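Local coordinates for luciferase-like enzymeAMP-CoA-ligase (Zophobas atratus, PDB 4W8O), which probably activates carboxylic acids with ATP, as an AMP/CoA-ligase-type relative of the beetle luciferases that comes from a nonluminescent mealworm, at residues Ile145-Ser150 with Gly154-Met159; Val73-Thr78 with Ser84-Ala89; Lys374-Val379 with Glu421-Met426; Leu357-Asn362 with Cys396-Gly401; Asp304-Leu309 with Ala316-Gly321. All coordinates share one frame; numbering follows the deposited sequence.

Following the chain from the N terminus, contact 2 closes first, over the short loop between strand 72-76 and helix 85-92. Contact 1 closes next, at the edge of the same mixed sheet, and the two touch where Phe147 and Phe156 pack on Pro86, and Phe156 also on Ile85. Contact 5 follows, tying helix 303-312 to strand 317-324 in the second mixed sheet, about 33 Å from contact 2 between centres. Contacts 3 and 4 then cross: 357-362 and 374-379 come first, and 396-401 and 421-426 answer in the same order. These last two share the antiparallel sheet, where Arg378 O lies 2.8 Å from Lys359 N.

Contact 1: residues Ile145-Ser150 with Gly154-Met159; sequences IVFGKS and GTFAEM
Ile145 and Val146 run parallel to Gly154 and Thr155, held by Val146 N to Gly154 O (2.9 Å, N-H...O angle 170°) and by Phe156 N to Val146 O (2.9 Å). Val146 O also takes a weak bond from Gly148 N, across the inverse gamma turn centred on Phe147. The side chains of Ile145 and Val146 leave on opposite faces of the sheet. Ile145 CG2 lies 3.5 Å from Thr155 C, and CD1 reaches Met159 SD, the two side chains crossing at about a right angle. This is the edge of the eight-stranded mixed sheet: strand 154-155, one of its two outermost strands, runs into helix 156-159. Thr155 is the N-cap. Its OG1, held between backbone N and carbonyl carbon (chi1 64°), accepts from Glu158 N at 3.2 Å, and Thr155 N returns a bond to Glu158 OE1, completing a capping box. Thr155 CG2, anti to the carbonyl carbon, lies 3.3 Å from Gly148 O. Water 1 donates to that oxygen and accepts from Ala157 N. Phe147 CD1 comes within 3.7 Å of Phe156 CB, with the ring planes at 49°, and both rings lean on Pro86.

Contact 2: residues Val73-Thr78 with Ser84-Ala89; sequences VCFCST and SIPLIA
Phe75 points from strand 72-76 straight at the backbone of Pro86 and Leu87, inside the beta-alpha-beta unit made of that strand, helix 85-92 and strand 96-99. The ring presses on the main chain of the helix as well as on side chains. CZ is 3.3 Å from Leu87 CA, and CE2 lies 3.4 Å from Leu87 N. Leu87 CB sits over one face of the ring, displaced toward the rim, in a CH-pi contact 4.1 Å from the centroid and 23° off the normal. Pro86 takes the edge instead: its CB lies in the ring plane, 3.8 Å from Phe75 CE2, and its carbonyl O also comes in near that plane. With Leu87 CG anti to the backbone N (chi1 -175°), the leucine crosses the ring at about a right angle, and its CD1 ends near Phe75 CD1 and CE1. In the next shell, the ring of Phe122 on strand 120-124 meets that of Phe75 with planes only about 15° apart, and Asn99 of strand 96-99 touches both Phe75 and Leu87. The helix itself is held by regular bonds, such as Ile88 N to Ser84 O. On the proline side, Pro86 CG comes as close as CB does, 3.8 Å from Phe75 CE2.

Contact 3: residues Lys374-Val379 with Glu421-Met426; sequences KGELRV and ERIKEM
Glu376 meets Ile423 with its side chain while the two backbones stay well apart, their CA atoms 8.2 Å from each other. From CB the chain places CG anti to the carbonyl carbon (chi1 -43°) and runs on extended. CG passes 3.9 Å from Ile423 CD1, CD is slightly nearer, and OE2 reaches the same methyl at 3.6 Å, so the isoleucine tip lies across the carboxylate arm at about a right angle, in plain van der Waals contact. OE1 is pinned by charge: Arg378 NH2 donates to it at 2.8 Å, almost straight (177°), from the anti side, 32° out of the carboxylate plane but within the guanidinium plane. Arg378 NH1 in turn pairs with Glu366, which probably helps to hold the guanidinium that Glu376 binds. Near the surface, Lys374 NZ and Glu421 OE2 are 4.5 Å apart, opposite charges too distant for a salt bridge. Ile423 begins the stretch that leads out of the last strand, where Thr188 OG1 bonds to both Ile423 O and Met426 N. In adenylate-forming enzymes of this family the hinge to the small C-terminal domain lies at about this point. Strand 403-411 runs between strands 367-380 and 417-422 in the antiparallel sheet, and its Ile408 touches Lys374, Glu376, Glu421 and Ile423 alike.

Contact 4: residues Leu357-Asn362 with Cys396-Gly401; sequences LLKIVN and CFDGDG
Lys359 NZ donates to Asp398 OD2 at 3.1 Å, meeting the carboxylate on its syn side but 28° out of its plane. Asp400 OD2 stands farther off, 3.7 Å from Lys359 NZ, and makes a long second salt bridge, the Asp400 side chain crossing the lysine at about a right angle. The lysine gets there by rising from between its backbone N and carbonyl carbon (chi1 65°) and then running extended, head-on to Asp398, whose OD2 also touches Lys359 CE. Asp398 OD2 is shared with Arg378 NH1, so two cations would tend to stabilise the negative charge, while OD1 turns back on its own loop and accepts from Asp400 N at 2.8 Å, from above the carboxylate plane, and from Phe402 N. Phe402 adds a cation-pi contact with the ammonium group. Packing is slight beyond this: the aliphatic arm of Lys359 lies beside Arg378 of the adjoining strand. On the loop side, the bond from Gly401 N to Asp398 O (3.0 Å) closes a type I beta turn, and Gly401, its last residue, has a positive phi. An Asx turn built on the same aspartate hands the strand 357-362 lysine two carboxylates just before strand 403-411 begins.

Contact 5: residues Asp304-Leu309 with Ala316-Gly321; sequences DQYKKL and AQVLFG
Tyr306 OH is gripped twice: it donates to Val318 O at 2.9 Å, in the carbonyl plane and on a lone pair, and it receives a bond from water 2. The water passes the link on by accepting from Val318 N at 2.7 Å, so a single hydroxyl, with one water beside it, satisfies both main-chain polar atoms of the valine. These atoms point away from strand 293-297, to which the neighbouring Gln317 and Leu319 are bonded. CG of the tyrosine stands anti to its backbone N (chi1 -176°), which carries the ring out from the helix and past Val318, the two side chains sliding by in opposite senses. Val318 CG1 approaches Tyr306 CE2 to 3.4 Å, and the valine CB is nearly as close to the same carbon. Helix 303-312 is the crossover of a beta-alpha-beta unit between the parallel strands 293-297 and 317-324 of the nine-stranded mixed sheet, and Val318 is the strand residue that faces it here. Its second methyl, CG2, rests 3.9 Å from Leu309 CB, three residues on from the tyrosine. Leu309 also packs on Leu294 and on Thr274 and Thr278 of helix 274-278, while Tyr306 touches Ile342. Farther along the strand, Gly321 lines the pocket that holds the polyethylene glycol fragment.

Contact 1: residues Ile145-Ser150 with Gly154-Met159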
# COMPACT_ATOMS: atom_id res chain seq x y z
N ILE A 145 15.72 -12.87 11.21
CA ILE A 145 16.84 -11.95 10.96
C ILE A 145 16.45 -10.60 11.54
O ILE A 145 15.40 -10.06 11.21
CB ILE A 145 17.18 -11.87 9.46
CG1 ILE A 145 17.60 -13.25 8.94
CG2 ILE A 145 18.29 -10.86 9.22
CD1 ILE A 145 17.94 -13.30 7.47
N VAL A 146 17.29 -10.06 12.43
CA VAL A 146 16.95 -8.87 13.20
C VAL A 146 17.51 -7.62 12.54
O VAL A 146 18.65 -7.62 12.06
CB VAL A 146 17.51 -8.98 14.65
CG1 VAL A 146 17.26 -7.70 15.44
CG2 VAL A 146 16.90 -10.17 15.36
N PHE A 147 16.70 -6.56 12.49
CA PHE A 147 17.18 -5.23 12.14
C PHE A 147 17.89 -4.65 13.35
O PHE A 147 17.32 -3.88 14.12
CB PHE A 147 16.04 -4.29 11.73
CG PHE A 147 15.39 -4.66 10.43
CD1 PHE A 147 16.07 -4.52 9.23
CD2 PHE A 147 14.08 -5.13 10.40
CE1 PHE A 147 15.48 -4.86 8.02
CE2 PHE A 147 13.47 -5.47 9.19
CZ PHE A 147 14.18 -5.33 8.00
N GLY A 148 19.15 -5.01 13.52
CA GLY A 148 19.92 -4.57 14.67
C GLY A 148 20.91 -5.64 15.08
O GLY A 148 21.43 -6.36 14.22
N LYS A 149 21.15 -5.73 16.38
CA LYS A 149 22.14 -6.66 16.92
C LYS A 149 21.47 -7.94 17.38
O LYS A 149 20.36 -7.91 17.93
CB LYS A 149 22.87 -6.03 18.11
CG LYS A 149 24.32 -6.44 18.22
CD LYS A 149 25.21 -5.47 17.45
CE LYS A 149 25.52 -4.22 18.27
NZ LYS A 149 25.93 -3.07 17.42
N SER A 150 22.14 -9.06 17.16
CA SER A 150 21.69 -10.33 17.70
C SER A 150 22.85 -11.30 17.74
O SER A 150 23.68 -11.33 16.83
CB SER A 150 20.55 -10.90 16.85
OG SER A 150 20.02 -12.08 17.45
N GLY A 154 20.44 -14.19 13.02
CA GLY A 154 21.18 -13.40 12.03
C GLY A 154 20.76 -11.94 12.09
O GLY A 154 19.76 -11.60 12.70
N THR A 155 21.55 -11.08 11.45
CA THR A 155 21.29 -9.64 11.46
C THR A 155 21.18 -9.10 10.05
O THR A 155 21.73 -9.69 9.11
CB THR A 155 22.41 -8.88 12.18
OG1 THR A 155 23.63 -9.04 11.45
CG2 THR A 155 22.60 -9.40 13.58
N PHE A 156 20.49 -7.98 9.91
CA PHE A 156 20.36 -7.31 8.62
C PHE A 156 21.72 -6.84 8.10
O PHE A 156 22.01 -6.97 6.91
CB PHE A 156 19.39 -6.13 8.73
CG PHE A 156 19.39 -5.24 7.51
CD1 PHE A 156 18.79 -5.65 6.33
CD2 PHE A 156 20.01 -4.00 7.54
CE1 PHE A 156 18.80 -4.84 5.21
CE2 PHE A 156 20.03 -3.19 6.43
CZ PHE A 156 19.42 -3.61 5.26
N ALA A 157 22.54 -6.31 9.00
CA ALA A 157 23.89 -5.86 8.66
C ALA A 157 24.73 -6.96 8.01
O ALA A 157 25.50 -6.69 7.08
CB ALA A 157 24.59 -5.33 9.90
N GLU A 158 24.57 -8.20 8.48
CA GLU A 158 25.23 -9.36 7.87
C GLU A 158 24.75 -9.62 6.45
O GLU A 158 25.54 -9.98 5.57
CB GLU A 158 25.02 -10.62 8.71
CG GLU A 158 25.92 -10.69 9.92
CD GLU A 158 25.41 -11.65 10.99
OE1 GLU A 158 24.47 -12.43 10.74
OE2 GLU A 158 25.98 -11.61 12.10
N MET A 159 23.44 -9.45 6.22
CA MET A 159 22.85 -9.67 4.89
C MET A 159 23.30 -8.63 3.85
O MET A 159 23.22 -8.89 2.65
CB MET A 159 21.31 -9.68 4.97
CG MET A 159 20.70 -10.84 5.75
SD MET A 159 21.15 -12.47 5.10
CE MET A 159 20.21 -12.47 3.58
O HOH W 1 21.60 -5.38 11.63

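Contact 2: residues Val73-Thr78 with Ser84-Ala89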
# COMPACT_ATOMS: atom_id res chain seq x y z
N VAL A 73 8.77 -14.62 2.28
CA VAL A 73 9.62 -13.88 3.19
C VAL A 73 8.75 -12.85 3.90
O VAL A 73 8.03 -12.08 3.26
CB VAL A 73 10.79 -13.18 2.48
CG1 VAL A 73 11.68 -12.47 3.50
CG2 VAL A 73 11.61 -14.18 1.68
N CYS A 74 8.82 -12.87 5.22
CA CYS A 74 7.96 -12.06 6.05
C CYS A 74 8.72 -10.92 6.73
O CYS A 74 9.92 -11.02 6.95
CB CYS A 74 7.34 -12.97 7.09
SG CYS A 74 5.96 -12.24 7.96
N PHE A 75 8.01 -9.84 7.04
CA PHE A 75 8.61 -8.65 7.65
C PHE A 75 7.74 -8.16 8.81
O PHE A 75 6.52 -8.05 8.68
CB PHE A 75 8.77 -7.55 6.59
CG PHE A 75 9.56 -8.00 5.41
CD1 PHE A 75 8.94 -8.67 4.38
CD2 PHE A 75 10.94 -7.85 5.39
CE1 PHE A 75 9.67 -9.15 3.31
CE2 PHE A 75 11.67 -8.32 4.32
CZ PHE A 75 11.05 -8.98 3.29
N CYS A 76 8.38 -7.90 9.95
CA CYS A 76 7.70 -7.26 11.08
C CYS A 76 8.51 -6.08 11.60
O CYS A 76 9.39 -6.23 12.46
CB CYS A 76 7.44 -8.26 12.20
SG CYS A 76 6.33 -7.60 13.46
N SER A 77 8.21 -4.89 11.08
CA SER A 77 8.97 -3.71 11.43
C SER A 77 8.18 -2.44 11.12
O SER A 77 7.40 -2.40 10.17
CB SER A 77 10.29 -3.69 10.65
OG SER A 77 11.01 -2.49 10.86
N THR A 78 8.37 -1.42 11.96
CA THR A 78 7.98 -0.07 11.62
C THR A 78 8.84 0.42 10.45
O THR A 78 9.78 -0.26 10.02
CB THR A 78 8.14 0.88 12.82
OG1 THR A 78 9.43 0.71 13.41
CG2 THR A 78 7.08 0.63 13.87
N SER A 84 12.43 -1.80 4.09
CA SER A 84 12.05 -2.21 2.73
C SER A 84 13.19 -2.87 1.93
O SER A 84 12.94 -3.49 0.90
CB SER A 84 11.45 -1.03 1.95
OG SER A 84 12.44 -0.06 1.65
N ILE A 85 14.44 -2.76 2.39
CA ILE A 85 15.59 -3.26 1.61
C ILE A 85 15.51 -4.78 1.35
O ILE A 85 15.66 -5.21 0.21
CB ILE A 85 16.95 -2.90 2.27
CG1 ILE A 85 17.10 -1.38 2.42
CG2 ILE A 85 18.11 -3.48 1.46
CD1 ILE A 85 16.90 -0.59 1.14
N PRO A 86 15.27 -5.58 2.41
CA PRO A 86 15.17 -7.03 2.20
C PRO A 86 13.86 -7.47 1.51
O PRO A 86 13.81 -8.56 0.95
CB PRO A 86 15.29 -7.61 3.61
CG PRO A 86 14.95 -6.51 4.54
CD PRO A 86 15.16 -5.21 3.83
N LEU A 87 12.83 -6.62 1.56
CA LEU A 87 11.61 -6.85 0.79
C LEU A 87 11.88 -6.71 -0.71
O LEU A 87 11.50 -7.58 -1.51
CB LEU A 87 10.52 -5.87 1.24
CG LEU A 87 9.15 -6.07 0.61
CD1 LEU A 87 8.04 -5.81 1.62
CD2 LEU A 87 8.94 -5.19 -0.61
N ILE A 88 12.56 -5.62 -1.07
CA ILE A 88 12.98 -5.36 -2.45
C ILE A 88 13.88 -6.49 -2.93
O ILE A 88 13.72 -6.99 -4.04
CB ILE A 88 13.75 -4.01 -2.54
CG1 ILE A 88 12.79 -2.84 -2.32
CG2 ILE A 88 14.45 -3.87 -3.89
CD1 ILE A 88 13.48 -1.57 -1.85
N ALA A 89 14.84 -6.87 -2.08
CA ALA A 89 15.78 -7.94 -2.37
C ALA A 89 15.05 -9.26 -2.63
O ALA A 89 15.33 -9.96 -3.62
CB ALA A 89 16.76 -8.09 -1.21

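Contact 3: residues Lys374-Val379 with Glu421-Met426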
# COMPACT_ATOMS: atom_id res chain seq x y z
N LYS A 374 -29.43 2.49 -3.49
CA LYS A 374 -28.41 1.82 -2.68
C LYS A 374 -28.40 0.31 -2.93
O LYS A 374 -29.44 -0.30 -3.18
CB LYS A 374 -28.56 2.15 -1.19
CG LYS A 374 -29.80 1.60 -0.50
CD LYS A 374 -29.67 1.59 1.01
CE LYS A 374 -29.27 0.21 1.52
NZ LYS A 374 -28.80 0.23 2.94
N GLY A 375 -27.21 -0.27 -2.89
CA GLY A 375 -27.02 -1.71 -3.07
C GLY A 375 -25.58 -2.08 -2.73
O GLY A 375 -24.86 -1.27 -2.14
N GLU A 376 -25.16 -3.27 -3.13
CA GLU A 376 -23.83 -3.77 -2.82
C GLU A 376 -22.85 -3.31 -3.89
O GLU A 376 -23.08 -3.53 -5.09
CB GLU A 376 -23.83 -5.31 -2.74
CG GLU A 376 -25.02 -5.92 -2.01
CD GLU A 376 -24.89 -7.42 -1.78
OE1 GLU A 376 -24.27 -8.12 -2.61
OE2 GLU A 376 -25.42 -7.91 -0.76
N LEU A 377 -21.77 -2.64 -3.48
CA LEU A 377 -20.71 -2.26 -4.43
C LEU A 377 -19.92 -3.47 -4.89
O LEU A 377 -19.37 -4.23 -4.08
CB LEU A 377 -19.75 -1.23 -3.85
CG LEU A 377 -20.16 0.22 -4.10
CD1 LEU A 377 -21.35 0.57 -3.21
CD2 LEU A 377 -19.00 1.17 -3.86
N ARG A 378 -19.85 -3.63 -6.21
CA ARG A 378 -19.04 -4.68 -6.81
C ARG A 378 -18.15 -4.10 -7.88
O ARG A 378 -18.56 -3.21 -8.62
CB ARG A 378 -19.94 -5.78 -7.37
CG ARG A 378 -20.94 -6.27 -6.34
CD ARG A 378 -21.43 -7.65 -6.67
NE ARG A 378 -22.46 -8.08 -5.73
CZ ARG A 378 -23.37 -9.01 -5.99
NH1 ARG A 378 -23.38 -9.63 -7.17
NH2 ARG A 378 -24.28 -9.33 -5.08
N VAL A 379 -16.92 -4.61 -7.96
CA VAL A 379 -15.87 -3.99 -8.76
C VAL A 379 -15.06 -5.04 -9.53
O VAL A 379 -15.02 -6.21 -9.13
CB VAL A 379 -14.94 -3.15 -7.87
CG1 VAL A 379 -15.72 -2.03 -7.20
CG2 VAL A 379 -14.26 -4.02 -6.81
N GLU A 421 -22.26 1.84 4.33
CA GLU A 421 -22.09 0.85 5.41
C GLU A 421 -21.56 -0.48 4.90
O GLU A 421 -21.57 -0.74 3.70
CB GLU A 421 -23.42 0.61 6.14
CG GLU A 421 -24.47 -0.14 5.32
CD GLU A 421 -25.73 -0.42 6.11
OE1 GLU A 421 -26.26 0.52 6.73
OE2 GLU A 421 -26.20 -1.58 6.10
N ARG A 422 -21.12 -1.31 5.83
CA ARG A 422 -20.67 -2.66 5.52
C ARG A 422 -21.80 -3.66 5.73
O ARG A 422 -22.62 -3.51 6.64
CB ARG A 422 -19.48 -3.06 6.39
CG ARG A 422 -18.23 -2.25 6.12
CD ARG A 422 -16.97 -3.05 6.43
NE ARG A 422 -16.89 -4.28 5.64
CZ ARG A 422 -16.51 -4.35 4.36
NH1 ARG A 422 -16.17 -3.26 3.68
NH2 ARG A 422 -16.47 -5.53 3.75
N ILE A 423 -21.82 -4.69 4.89
CA ILE A 423 -22.75 -5.80 5.06
C ILE A 423 -22.31 -6.62 6.28
O ILE A 423 -21.13 -6.98 6.40
CB ILE A 423 -22.77 -6.68 3.79
CG1 ILE A 423 -23.30 -5.87 2.60
CG2 ILE A 423 -23.60 -7.93 4.01
CD1 ILE A 423 -22.85 -6.38 1.25
N LYS A 424 -23.24 -6.89 7.19
CA LYS A 424 -22.92 -7.64 8.42
C LYS A 424 -22.65 -9.13 8.15
O LYS A 424 -23.24 -9.72 7.24
CB LYS A 424 -24.06 -7.52 9.44
CG LYS A 424 -24.02 -6.26 10.28
CD LYS A 424 -25.25 -6.15 11.17
CE LYS A 424 -25.29 -7.23 12.24
NZ LYS A 424 -26.58 -7.23 12.99
N GLU A 425 -21.77 -9.70 8.97
CA GLU A 425 -21.40 -11.13 8.90
C GLU A 425 -21.09 -11.66 7.49
O GLU A 425 -21.62 -12.69 7.09
CB GLU A 425 -22.47 -12.00 9.58
CG GLU A 425 -22.39 -12.03 11.10
CD GLU A 425 -22.95 -13.30 11.70
OE1 GLU A 425 -24.10 -13.68 11.35
OE2 GLU A 425 -22.26 -13.93 12.53
N MET A 426 -20.24 -10.95 6.75
CA MET A 426 -19.75 -11.40 5.45
C MET A 426 -18.28 -11.83 5.58
O MET A 426 -17.44 -11.05 6.04
CB MET A 426 -19.89 -10.29 4.40
CG MET A 426 -20.03 -10.80 2.97
SD MET A 426 -20.16 -9.51 1.70
CE MET A 426 -20.73 -10.46 0.29

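Contact 4: residues Leu357-Asn362 with Cys396-Gly401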
# COMPACT_ATOMS: atom_id res chain seq x y z
N LEU A 357 -14.05 -1.16 -13.42
CA LEU A 357 -15.51 -1.19 -13.51
C LEU A 357 -16.12 -1.23 -12.10
O LEU A 357 -15.62 -1.95 -11.23
CB LEU A 357 -15.98 -2.42 -14.29
CG LEU A 357 -15.42 -2.62 -15.70
CD1 LEU A 357 -15.85 -3.99 -16.22
CD2 LEU A 357 -15.88 -1.53 -16.65
N LEU A 358 -17.19 -0.47 -11.90
CA LEU A 358 -17.91 -0.47 -10.62
C LEU A 358 -19.42 -0.52 -10.84
O LEU A 358 -19.97 0.25 -11.63
CB LEU A 358 -17.55 0.78 -9.80
CG LEU A 358 -18.09 0.81 -8.36
CD1 LEU A 358 -17.13 1.56 -7.46
CD2 LEU A 358 -19.48 1.42 -8.26
N LYS A 359 -20.08 -1.45 -10.16
CA LYS A 359 -21.53 -1.57 -10.24
C LYS A 359 -22.14 -1.66 -8.85
O LYS A 359 -21.48 -2.06 -7.89
CB LYS A 359 -21.93 -2.79 -11.09
CG LYS A 359 -21.53 -4.14 -10.51
CD LYS A 359 -21.90 -5.28 -11.45
CE LYS A 359 -21.67 -6.63 -10.77
NZ LYS A 359 -21.99 -7.80 -11.63
N ILE A 360 -23.40 -1.25 -8.76
CA ILE A 360 -24.21 -1.38 -7.54
C ILE A 360 -25.27 -2.44 -7.83
O ILE A 360 -26.02 -2.31 -8.79
CB ILE A 360 -24.95 -0.07 -7.19
CG1 ILE A 360 -23.99 1.12 -7.16
CG2 ILE A 360 -25.68 -0.20 -5.86
CD1 ILE A 360 -23.07 1.17 -5.97
N VAL A 361 -25.32 -3.49 -7.00
CA VAL A 361 -26.24 -4.60 -7.22
C VAL A 361 -27.24 -4.73 -6.08
O VAL A 361 -26.88 -4.74 -4.90
CB VAL A 361 -25.48 -5.93 -7.39
CG1 VAL A 361 -26.45 -7.11 -7.43
CG2 VAL A 361 -24.64 -5.89 -8.65
N ASN A 362 -28.51 -4.83 -6.45
CA ASN A 362 -29.57 -5.19 -5.52
C ASN A 362 -29.46 -6.68 -5.19
O ASN A 362 -29.62 -7.51 -6.08
CB ASN A 362 -30.93 -4.88 -6.16
CG ASN A 362 -32.08 -5.56 -5.46
OD1 ASN A 362 -32.01 -5.88 -4.28
ND2 ASN A 362 -33.16 -5.79 -6.20
N CYS A 396 -15.97 -14.61 -2.81
CA CYS A 396 -15.61 -13.20 -2.95
C CYS A 396 -15.96 -12.60 -4.32
O CYS A 396 -15.97 -11.38 -4.47
CB CYS A 396 -14.10 -13.02 -2.73
SG CYS A 396 -13.47 -13.63 -1.16
N PHE A 397 -16.22 -13.44 -5.32
CA PHE A 397 -16.49 -12.97 -6.68
C PHE A 397 -17.87 -13.44 -7.14
O PHE A 397 -18.26 -14.58 -6.87
CB PHE A 397 -15.42 -13.46 -7.65
CG PHE A 397 -14.01 -13.17 -7.19
CD1 PHE A 397 -13.40 -11.96 -7.51
CD2 PHE A 397 -13.30 -14.09 -6.45
CE1 PHE A 397 -12.11 -11.69 -7.09
CE2 PHE A 397 -12.01 -13.82 -6.03
CZ PHE A 397 -11.41 -12.62 -6.35
N ASP A 398 -18.59 -12.57 -7.85
CA ASP A 398 -19.94 -12.89 -8.30
C ASP A 398 -19.90 -13.58 -9.67
O ASP A 398 -18.81 -13.87 -10.18
CB ASP A 398 -20.84 -11.64 -8.30
CG ASP A 398 -20.53 -10.65 -9.42
OD1 ASP A 398 -19.88 -11.02 -10.43
OD2 ASP A 398 -20.97 -9.49 -9.30
N GLY A 399 -21.06 -13.86 -10.24
CA GLY A 399 -21.17 -14.61 -11.49
C GLY A 399 -20.44 -14.01 -12.68
O GLY A 399 -20.06 -14.74 -13.60
N ASP A 400 -20.26 -12.69 -12.68
CA ASP A 400 -19.55 -11.99 -13.76
C ASP A 400 -18.09 -11.68 -13.40
O ASP A 400 -17.45 -10.87 -14.08
CB ASP A 400 -20.29 -10.69 -14.11
CG ASP A 400 -21.66 -10.95 -14.73
OD1 ASP A 400 -21.84 -11.96 -15.43
OD2 ASP A 400 -22.57 -10.11 -14.52
N GLY A 401 -17.56 -12.32 -12.36
CA GLY A 401 -16.17 -12.13 -11.95
C GLY A 401 -15.87 -10.81 -11.25
O GLY A 401 -14.71 -10.40 -11.20

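Contact 5: residues Asp304-Leu309 with Ala316-Gly321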
# COMPACT_ATOMS: atom_id res chain seq x y z
N ASP A 304 -17.02 20.23 7.28
CA ASP A 304 -16.30 21.31 7.97
C ASP A 304 -14.82 21.01 8.09
O ASP A 304 -13.99 21.90 7.90
CB ASP A 304 -16.90 21.61 9.36
CG ASP A 304 -18.00 22.65 9.29
OD1 ASP A 304 -18.61 22.79 8.21
OD2 ASP A 304 -18.25 23.33 10.31
N GLN A 305 -14.47 19.77 8.39
CA GLN A 305 -13.06 19.40 8.48
C GLN A 305 -12.41 19.47 7.11
O GLN A 305 -11.29 19.95 6.97
CB GLN A 305 -12.91 17.99 9.08
CG GLN A 305 -11.47 17.55 9.29
CD GLN A 305 -10.69 18.47 10.20
OE1 GLN A 305 -11.24 19.38 10.81
NE2 GLN A 305 -9.39 18.24 10.30
N TYR A 306 -13.12 18.96 6.11
CA TYR A 306 -12.67 19.03 4.73
C TYR A 306 -12.35 20.48 4.36
O TYR A 306 -11.26 20.78 3.87
CB TYR A 306 -13.72 18.44 3.77
CG TYR A 306 -13.24 18.41 2.35
CD1 TYR A 306 -13.40 19.51 1.52
CD2 TYR A 306 -12.59 17.29 1.84
CE1 TYR A 306 -12.94 19.51 0.22
CE2 TYR A 306 -12.12 17.27 0.53
CZ TYR A 306 -12.30 18.38 -0.27
OH TYR A 306 -11.84 18.37 -1.56
N LYS A 307 -13.29 21.39 4.63
CA LYS A 307 -13.08 22.81 4.35
C LYS A 307 -11.89 23.38 5.11
O LYS A 307 -11.07 24.09 4.53
CB LYS A 307 -14.33 23.62 4.71
CG LYS A 307 -15.43 23.54 3.67
CD LYS A 307 -16.48 24.63 3.91
CE LYS A 307 -17.52 24.65 2.80
NZ LYS A 307 -18.32 23.40 2.78
N LYS A 308 -11.81 23.08 6.41
CA LYS A 308 -10.70 23.57 7.23
C LYS A 308 -9.36 23.14 6.65
O LYS A 308 -8.40 23.91 6.67
CB LYS A 308 -10.83 23.09 8.69
CG LYS A 308 -11.86 23.84 9.52
CD LYS A 308 -11.72 23.52 11.00
CE LYS A 308 -12.74 24.25 11.86
NZ LYS A 308 -13.88 23.39 12.30
N LEU A 309 -9.30 21.92 6.13
CA LEU A 309 -8.07 21.41 5.52
C LEU A 309 -7.68 22.18 4.25
O LEU A 309 -6.50 22.43 4.03
CB LEU A 309 -8.18 19.91 5.23
CG LEU A 309 -8.09 19.01 6.47
CD1 LEU A 309 -8.54 17.59 6.14
CD2 LEU A 309 -6.68 19.02 7.05
N ALA A 316 -3.17 23.40 -2.11
CA ALA A 316 -3.40 21.96 -2.26
C ALA A 316 -4.85 21.63 -2.56
O ALA A 316 -5.75 22.44 -2.37
CB ALA A 316 -2.96 21.24 -1.00
N GLN A 317 -5.07 20.41 -3.05
CA GLN A 317 -6.40 19.80 -3.07
C GLN A 317 -6.44 18.70 -2.01
O GLN A 317 -5.42 18.07 -1.73
CB GLN A 317 -6.70 19.21 -4.45
CG GLN A 317 -6.98 20.24 -5.53
CD GLN A 317 -6.98 19.64 -6.92
OE1 GLN A 317 -6.06 18.90 -7.28
NE2 GLN A 317 -8.00 19.96 -7.72
N VAL A 318 -7.62 18.48 -1.42
CA VAL A 318 -7.84 17.34 -0.54
C VAL A 318 -8.56 16.25 -1.32
O VAL A 318 -9.65 16.47 -1.84
CB VAL A 318 -8.69 17.72 0.70
CG1 VAL A 318 -8.99 16.49 1.54
CG2 VAL A 318 -8.00 18.79 1.54
N LEU A 319 -7.95 15.07 -1.39
CA LEU A 319 -8.51 13.97 -2.18
C LEU A 319 -8.90 12.80 -1.27
O LEU A 319 -8.03 12.08 -0.77
CB LEU A 319 -7.51 13.50 -3.24
CG LEU A 319 -7.13 14.50 -4.33
CD1 LEU A 319 -6.18 13.85 -5.33
CD2 LEU A 319 -8.35 15.06 -5.06
N PHE A 320 -10.20 12.64 -1.07
CA PHE A 320 -10.75 11.55 -0.28
C PHE A 320 -11.05 10.40 -1.21
O PHE A 320 -11.90 10.52 -2.09
CB PHE A 320 -12.03 12.01 0.43
CG PHE A 320 -12.60 11.01 1.39
CD1 PHE A 320 -13.35 9.93 0.94
CD2 PHE A 320 -12.40 11.14 2.76
CE1 PHE A 320 -13.88 9.01 1.83
CE2 PHE A 320 -12.93 10.23 3.64
CZ PHE A 320 -13.67 9.16 3.18
N GLY A 321 -10.36 9.27 -1.02
CA GLY A 321 -10.52 8.09 -1.87
C GLY A 321 -11.10 6.88 -1.15
O GLY A 321 -11.35 6.90 0.07
O HOH W 2 -9.63 20.15 -2.20